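Local atomic coordinates of extracellular ligand-binding receptor (Rhodopseudomonas palustris, PDB entry 4F06), a protein that probably serves as the solute-binding protein of an ABC transporter, capturing benzoate derivatives such as p-hydroxybenzoate, a lignin breakdown product. Residues 20-25 with 280-285; 286-290 with 320-324. All coordinates share one frame. Residue numbers count along the deposited sequence, not the author numbering.

Interaction 1. Residues 20-25 with 280-285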
ATOM      1  N   LEU A  20      -8.581   2.537  10.399  1.00  6.88           N
ATOM      2  CA  LEU A  20      -7.239   2.226  10.883  1.00  7.48           C
ATOM      3  C   LEU A  20      -6.173   2.656   9.912  1.00  6.88           C
ATOM      4  O   LEU A  20      -5.075   3.029  10.292  1.00  6.85           O
ATOM      5  CB  LEU A  20      -7.124   0.712  11.153  1.00  9.57           C
ATOM      6  CG  LEU A  20      -5.820   0.298  11.890  1.00 12.27           C
ATOM      7  CD1 LEU A  20      -5.554   1.112  13.179  1.00 14.92           C
ATOM      8  CD2 LEU A  20      -5.970  -1.156  12.293  1.00 18.76           C
ATOM      9  N   PHE A  21      -6.477   2.594   8.610  1.00  6.25           N
ATOM     10  CA  PHE A  21      -5.470   2.919   7.593  1.00  6.59           C
ATOM     11  C   PHE A  21      -5.134   4.397   7.552  1.00  6.41           C
ATOM     12  O   PHE A  21      -3.959   4.759   7.283  1.00  8.48           O
ATOM     13  CB  PHE A  21      -5.871   2.370   6.234  1.00  7.24           C
ATOM     14  CG  PHE A  21      -6.015   0.884   6.310  1.00  6.49           C
ATOM     15  CD1 PHE A  21      -4.868   0.080   6.320  1.00  7.65           C
ATOM     16  CD2 PHE A  21      -7.280   0.287   6.497  1.00  8.34           C
ATOM     17  CE1 PHE A  21      -4.993  -1.298   6.495  1.00  8.74           C
ATOM     18  CE2 PHE A  21      -7.385  -1.105   6.674  1.00  9.43           C
ATOM     19  CZ  PHE A  21      -6.237  -1.881   6.678  1.00  9.52           C
ATOM     20  N   GLY A  22      -6.112   5.271   7.778  1.00  7.24           N
ATOM     21  CA  GLY A  22      -5.821   6.707   7.872  1.00  8.00           C
ATOM     22  C   GLY A  22      -5.198   7.071   9.200  1.00  7.46           C
ATOM     23  O   GLY A  22      -4.275   7.919   9.255  1.00  7.17           O
ATOM     24  N   LYS A  23      -5.664   6.442  10.284  1.00  7.12           N
ATOM     25  CA  LYS A  23      -5.000   6.623  11.576  1.00  7.27           C
ATOM     26  C   LYS A  23      -3.508   6.273  11.444  1.00  7.36           C
ATOM     27  O   LYS A  23      -2.664   6.946  12.040  1.00  7.83           O
ATOM     28  CB  LYS A  23      -5.633   5.735  12.648  1.00  9.50           C
ATOM     29  CG  LYS A  23      -5.060   5.881  14.052  1.00 14.23           C
ATOM     30  CD  LYS A  23      -5.751   4.925  15.049  1.00 19.59           C
ATOM     31  CE  LYS A  23      -5.253   5.041  16.475  1.00 24.31           C
ATOM     32  NZ  LYS A  23      -6.084   4.154  17.332  1.00 33.30           N
ATOM     33  N   ASN A  24      -3.193   5.234  10.675  1.00  6.90           N
ATOM     34  CA  ASN A  24      -1.788   4.870  10.458  1.00  5.72           C
ATOM     35  C   ASN A  24      -0.978   5.924   9.714  1.00  6.22           C
ATOM     36  O   ASN A  24       0.209   6.022   9.933  1.00  6.36           O
ATOM     37  CB  ASN A  24      -1.671   3.528   9.751  1.00  6.85           C
ATOM     38  CG  ASN A  24      -1.483   2.358  10.703  1.00  8.01           C
ATOM     39  OD1 ASN A  24      -0.349   1.939  10.979  1.00  9.81           O
ATOM     40  ND2 ASN A  24      -2.569   1.863  11.279  1.00  9.25           N
ATOM     41  N   TYR A  25      -1.613   6.729   8.836  1.00  5.89           N
ATOM     42  CA  TYR A  25      -0.840   7.860   8.249  1.00  6.60           C
ATOM     43  C   TYR A  25      -0.407   8.804   9.387  1.00  7.33           C
ATOM     44  O   TYR A  25       0.761   9.220   9.437  1.00  7.50           O
ATOM     45  CB  TYR A  25      -1.691   8.697   7.289  1.00  6.36           C
ATOM     46  CG  TYR A  25      -2.040   8.062   5.972  1.00  5.76           C
ATOM     47  CD1 TYR A  25      -1.305   7.023   5.393  1.00  6.27           C
ATOM     48  CD2 TYR A  25      -3.157   8.580   5.263  1.00  6.46           C
ATOM     49  CE1 TYR A  25      -1.657   6.539   4.136  1.00  6.70           C
ATOM     50  CE2 TYR A  25      -3.485   8.102   4.009  1.00  7.60           C
ATOM     51  CZ  TYR A  25      -2.768   7.050   3.481  1.00  7.19           C
ATOM     52  OH  TYR A  25      -3.076   6.550   2.216  1.00  9.57           O
ATOM     53  N   GLU A 280      -1.772  -2.212  16.116  1.00  9.56           N
ATOM     54  CA  GLU A 280      -2.562  -1.410  15.185  1.00  9.34           C
ATOM     55  C   GLU A 280      -1.740  -0.987  13.998  1.00  7.68           C
ATOM     56  O   GLU A 280      -2.261  -0.337  13.095  1.00  9.80           O
ATOM     57  CB  GLU A 280      -3.131  -0.182  15.895  1.00 12.56           C
ATOM     58  CG  GLU A 280      -4.104  -0.563  17.010  1.00 19.85           C
ATOM     59  CD  GLU A 280      -5.056   0.556  17.433  1.00 26.68           C
ATOM     60  OE1 GLU A 280      -4.774   1.766  17.189  1.00 24.59           O
ATOM     61  OE2 GLU A 280      -6.106   0.219  18.036  1.00 38.58           O
ATOM     62  N   VAL A 281      -0.443  -1.329  13.960  1.00  7.63           N
ATOM     63  CA  VAL A 281       0.442  -0.854  12.884  1.00  7.71           C
ATOM     64  C   VAL A 281       0.204  -1.606  11.570  1.00  8.29           C
ATOM     65  O   VAL A 281       0.153  -2.832  11.551  1.00 10.72           O
ATOM     66  CB  VAL A 281       1.918  -0.980  13.329  1.00  9.06           C
ATOM     67  CG1 VAL A 281       2.862  -0.616  12.193  1.00  9.72           C
ATOM     68  CG2 VAL A 281       2.166  -0.071  14.511  1.00 12.51           C
ATOM     69  N   THR A 282       0.081  -0.843  10.486  1.00  8.81           N
ATOM     70  CA  THR A 282      -0.206  -1.359   9.125  1.00 13.73           C
ATOM     71  C   THR A 282       0.839  -0.744   8.141  1.00  8.51           C
ATOM     72  O   THR A 282       1.575   0.222   8.499  1.00  8.20           O
ATOM     73  CB  THR A 282      -1.661  -0.922   8.585  1.00 13.55           C
ATOM     74  OG1 THR A 282      -1.662   0.521   8.395  1.00 17.63           O
ATOM     75  CG2 THR A 282      -2.766  -1.250   9.517  1.00 15.24           C
HETATM   76  N   MSE A 283       0.795  -1.218   6.900  1.00  7.94           N
HETATM   77  CA  MSE A 283       1.707  -0.701   5.873  1.00  6.44           C
HETATM   78  C   MSE A 283       1.561   0.786   5.607  1.00  5.67           C
HETATM   79  O   MSE A 283       2.550   1.425   5.191  1.00  5.96           O
HETATM   80  CB  MSE A 283       1.471  -1.492   4.561  1.00  7.36           C
HETATM   81  CG  MSE A 283       0.229  -1.090   3.746  1.00  7.22           C
HETATM   82 SE   MSE A 283      -1.496  -1.396   4.648  0.75  9.39          SE
HETATM   83  CE  MSE A 283      -2.634  -1.236   3.096  1.00  8.75           C
ATOM     84  N   THR A 284       0.387   1.394   5.820  1.00  5.84           N
ATOM     85  CA  THR A 284       0.258   2.832   5.527  1.00  5.99           C
ATOM     86  C   THR A 284       1.124   3.679   6.476  1.00  6.23           C
ATOM     87  O   THR A 284       1.485   4.795   6.120  1.00  6.53           O
ATOM     88  CB  THR A 284      -1.189   3.282   5.542  1.00  5.90           C
ATOM     89  OG1 THR A 284      -1.820   2.900   6.773  1.00  7.77           O
ATOM     90  CG2 THR A 284      -1.975   2.674   4.364  1.00  8.03           C
ATOM     91  N   SER A 285       1.479   3.161   7.659  1.00  5.44           N
ATOM     92  CA  SER A 285       2.384   3.914   8.540  1.00  5.98           C
ATOM     93  C   SER A 285       3.781   4.092   7.965  1.00  5.33           C
ATOM     94  O   SER A 285       4.347   5.169   8.099  1.00  5.78           O
ATOM     95  CB  SER A 285       2.442   3.312   9.963  1.00  7.61           C
ATOM     96  OG  SER A 285       3.105   2.073   9.946  1.00  8.42           O
TER

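Interaction 2. Residues 286-290 with 320-324. With SO4 (sulfate ion), chain D.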
ATOM      1  N   VAL A 286       4.320   3.037   7.331  1.00  5.32           N
ATOM      2  CA  VAL A 286       5.662   3.168   6.805  1.00  5.83           C
ATOM      3  C   VAL A 286       5.641   4.064   5.562  1.00  5.95           C
ATOM      4  O   VAL A 286       6.569   4.845   5.320  1.00  5.63           O
ATOM      5  CB  VAL A 286       6.338   1.810   6.578  1.00  6.70           C
ATOM      6  CG1 VAL A 286       5.831   1.044   5.347  1.00  8.66           C
ATOM      7  CG2 VAL A 286       7.876   2.024   6.455  1.00  8.41           C
ATOM      8  N   ALA A 287       4.569   3.972   4.770  1.00  5.75           N
ATOM      9  CA  ALA A 287       4.474   4.862   3.584  1.00  5.22           C
ATOM     10  C   ALA A 287       4.395   6.312   4.062  1.00  5.41           C
ATOM     11  O   ALA A 287       4.923   7.198   3.392  1.00  6.03           O
ATOM     12  CB  ALA A 287       3.260   4.499   2.759  1.00  6.28           C
ATOM     13  N   ALA A 288       3.722   6.544   5.187  1.00  5.30           N
ATOM     14  CA  ALA A 288       3.627   7.912   5.731  1.00  5.53           C
ATOM     15  C   ALA A 288       4.951   8.401   6.316  1.00  5.26           C
ATOM     16  O   ALA A 288       5.304   9.571   6.130  1.00  6.52           O
ATOM     17  CB  ALA A 288       2.482   7.996   6.753  1.00  6.52           C
ATOM     18  N   TYR A 289       5.660   7.512   7.007  1.00  5.06           N
ATOM     19  CA  TYR A 289       6.962   7.865   7.572  1.00  6.30           C
ATOM     20  C   TYR A 289       7.925   8.260   6.435  1.00  5.39           C
ATOM     21  O   TYR A 289       8.589   9.309   6.503  1.00  6.52           O
ATOM     22  CB  TYR A 289       7.477   6.642   8.338  1.00  6.03           C
ATOM     23  CG  TYR A 289       8.764   6.852   9.124  1.00  5.91           C
ATOM     24  CD1 TYR A 289       8.743   7.383  10.434  1.00  6.42           C
ATOM     25  CD2 TYR A 289       9.998   6.543   8.562  1.00  7.76           C
ATOM     26  CE1 TYR A 289       9.907   7.560  11.162  1.00  8.01           C
ATOM     27  CE2 TYR A 289      11.171   6.719   9.293  1.00  7.89           C
ATOM     28  CZ  TYR A 289      11.132   7.250  10.578  1.00  8.32           C
ATOM     29  OH  TYR A 289      12.286   7.483  11.307  1.00 11.68           O
ATOM     30  N   ASP A 290       8.018   7.425   5.392  1.00  5.27           N
ATOM     31  CA  ASP A 290       8.864   7.718   4.242  1.00  5.63           C
ATOM     32  C   ASP A 290       8.339   8.929   3.446  1.00  5.75           C
ATOM     33  O   ASP A 290       9.137   9.687   2.857  1.00  6.58           O
ATOM     34  CB  ASP A 290       9.040   6.487   3.368  1.00  6.64           C
ATOM     35  CG  ASP A 290       9.943   5.458   4.041  1.00  7.17           C
ATOM     36  OD1 ASP A 290      11.002   5.843   4.593  1.00  7.74           O
ATOM     37  OD2 ASP A 290       9.597   4.270   4.002  1.00  8.12           O
ATOM     38  N   TRP A 320      17.608   5.565   0.218  1.00  8.98           N
ATOM     39  CA  TRP A 320      17.777   5.550   1.671  1.00  9.43           C
ATOM     40  C   TRP A 320      17.358   4.202   2.216  1.00  8.03           C
ATOM     41  O   TRP A 320      16.876   3.340   1.472  1.00  8.74           O
ATOM     42  CB  TRP A 320      17.023   6.728   2.343  1.00 11.59           C
ATOM     43  CG  TRP A 320      15.497   6.572   2.324  1.00  9.66           C
ATOM     44  CD1 TRP A 320      14.679   6.136   3.364  1.00 10.14           C
ATOM     45  CD2 TRP A 320      14.588   6.855   1.201  1.00  9.35           C
ATOM     46  NE1 TRP A 320      13.350   6.179   2.987  1.00 10.19           N
ATOM     47  CE2 TRP A 320      13.237   6.585   1.672  1.00  8.60           C
ATOM     48  CE3 TRP A 320      14.766   7.285  -0.140  1.00 11.36           C
ATOM     49  CZ2 TRP A 320      12.131   6.743   0.845  1.00 10.17           C
ATOM     50  CZ3 TRP A 320      13.634   7.434  -0.946  1.00 11.59           C
ATOM     51  CH2 TRP A 320      12.346   7.166  -0.457  1.00 10.69           C
ATOM     52  N   VAL A 321      17.589   3.985   3.508  1.00  9.74           N
ATOM     53  CA  VAL A 321      17.130   2.788   4.180  1.00  9.35           C
ATOM     54  C   VAL A 321      15.828   3.091   4.946  1.00  8.68           C
ATOM     55  O   VAL A 321      15.823   3.876   5.892  1.00 10.46           O
ATOM     56  CB  VAL A 321      18.177   2.165   5.131  1.00 13.56           C
ATOM     57  CG1 VAL A 321      17.679   0.815   5.635  1.00 14.32           C
ATOM     58  CG2 VAL A 321      19.553   2.029   4.447  1.00 15.57           C
ATOM     59  N   SER A 322      14.728   2.561   4.420  1.00  6.92           N
ATOM     60  CA  SER A 322      13.412   2.658   5.059  1.00  7.09           C
ATOM     61  C   SER A 322      13.303   1.599   6.157  1.00  6.49           C
ATOM     62  O   SER A 322      13.993   0.585   6.097  1.00  6.83           O
ATOM     63  CB  SER A 322      12.381   2.404   3.941  1.00  6.48           C
ATOM     64  OG  SER A 322      11.064   2.223   4.460  1.00  6.36           O
ATOM     65  N   PRO A 323      12.350   1.745   7.077  1.00  6.13           N
ATOM     66  CA  PRO A 323      12.032   0.622   7.973  1.00  6.62           C
ATOM     67  C   PRO A 323      11.718  -0.655   7.186  1.00  5.87           C
ATOM     68  O   PRO A 323      11.930  -1.761   7.691  1.00  7.38           O
ATOM     69  CB  PRO A 323      10.811   1.131   8.742  1.00  7.44           C
ATOM     70  CG  PRO A 323      11.061   2.624   8.804  1.00  7.66           C
ATOM     71  CD  PRO A 323      11.608   2.973   7.442  1.00  7.26           C
ATOM     72  N   ARG A 324      11.218  -0.519   5.939  1.00  5.77           N
ATOM     73  CA  ARG A 324      10.854  -1.725   5.156  1.00  5.98           C
ATOM     74  C   ARG A 324      12.018  -2.439   4.485  1.00  5.60           C
ATOM     75  O   ARG A 324      11.847  -3.574   3.995  1.00  6.72           O
ATOM     76  CB  ARG A 324       9.816  -1.345   4.080  1.00  5.68           C
ATOM     77  CG  ARG A 324      10.446  -0.666   2.840  1.00  6.22           C
ATOM     78  CD  ARG A 324       9.375  -0.060   1.918  1.00  6.07           C
ATOM     79  NE  ARG A 324       8.943   1.244   2.430  1.00  5.03           N
ATOM     80  CZ  ARG A 324       7.941   1.953   1.871  1.00  4.76           C
ATOM     81  NH1 ARG A 324       7.244   1.431   0.850  1.00  5.73           N
ATOM     82  NH2 ARG A 324       7.623   3.155   2.401  1.00  6.16           N
TER
HETATM   83  S   SO4 D 403      15.876   7.614  10.025  1.00 24.55           S
HETATM   84  O1  SO4 D 403      14.501   8.105   9.988  1.00 19.52           O
HETATM   85  O2  SO4 D 403      16.704   8.652  10.640  1.00 36.18           O
HETATM   86  O3  SO4 D 403      15.939   6.367  10.793  1.00 35.98           O
HETATM   87  O4  SO4 D 403      16.470   7.480   8.672  1.00 36.88           O

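Interaction 1. Residues 20-25 with 280-285
In this two-lobed type I periplasmic binding protein, the first turns of helix 19-36, which follows strand 5-12 of the six-stranded sheet, lie against the turn that leads into helix 283-301. Leu20 begins the contact: its CD1 is 3.9 Å from Glu280 CB, and its CG is 4.2 Å from Thr282 CG2. Phe21 takes part with both its ring and its backbone carbonyl. Phe21 CE1 lies 3.8 Å from Thr282 CG2 and 4.0 Å from SE of selenomethionine Met283, the latter an oblique Met-aromatic contact; the same ring meets that of Tyr80, and both Met283 and Tyr80 line the p-hydroxybenzoate pocket. Phe21 O accepts a hydrogen bond from Thr284 OG1 at 2.9 Å. Lys23, fully extended, carries its charge along the outer side of the contact to a salt bridge between NZ and Glu280 OE1, 2.7 Å. Asn24 is the polar centre, with the largest area covered of any residue here. Asn24 ND2 donates to Leu20 O within its own helix and to Glu280 O across the contact (both 2.9 Å), while Asn24 OD1 accepts from the backbone Thr282 N at 2.9 Å. The amide so ties the incoming turn to the helix just where Thr282 takes the N-cap position of helix 283-301, its OG1 accepting a weak bond from Thr284 N. The CA-to-CB bond of Tyr25 points away, yet its ring lies beside Thr284, with Tyr25 CE1 3.6 Å from Thr284 CB.

Interaction 2. Residues 286-290 with 320-324
Asp290, on helix 283-301, has both carboxylate oxygens committed to segment 320-324. Asp290 OD1 takes a nearly straight hydrogen bond from Trp320 NE1 (2.9 Å), at the edge of the indole; Asp290 OD2 accepts from Ser322 OG at 2.6 Å and forms a salt bridge with Arg324 NH2 at 2.8 Å. The acid thus ties together three residues where strand 319-322 ends and the chain bends. That bend is an ST turn: Ser322 OG accepts from Arg324 N and also from Arg324 NE, both at 3.1 Å, which holds the arginine folded back towards the helix. Arg324 is shared more widely, with NH1 bonded to Gln338 OE1 and NH2 also to Thr119 O. Val286 fills the apolar side: its CG1 lies over one face of the guanidinium, 4.0 Å from Arg324 NH2, and its CG2 is 3.8 Å from Pro323 CB. Pro323 CG is 4.1 Å from Tyr289 CD2, and Tyr289 OH donates to O1 of a sulfate ion, probably from the crystallisation liquor, at 2.7 Å.

How the interactions relate
Both contacts use helix 283-301: interaction 1 meets its N-terminal turn and interaction 2 the turn that follows, with centres about 13 Å apart. Along the chain they are in series, interaction 1 closing before interaction 2 opens. They touch where Tyr25 O lies 3.4 Å from Ala288 CB. Helix 262-273 borders both, its Phe267 meeting Ser285 of one and Tyr289 and Pro323 of the other. The helix is thus held between helix 19-36, from the start of the chain, and the end of strand 319-322, which pairs with 327-329 in the nine-stranded sheet. Met283, next to the Thr282 N-cap, touches the p-hydroxybenzoate in the cleft, while Arg293, Tyr296, Lys297 and Glu300 contribute to a second p-hydroxybenzoate site.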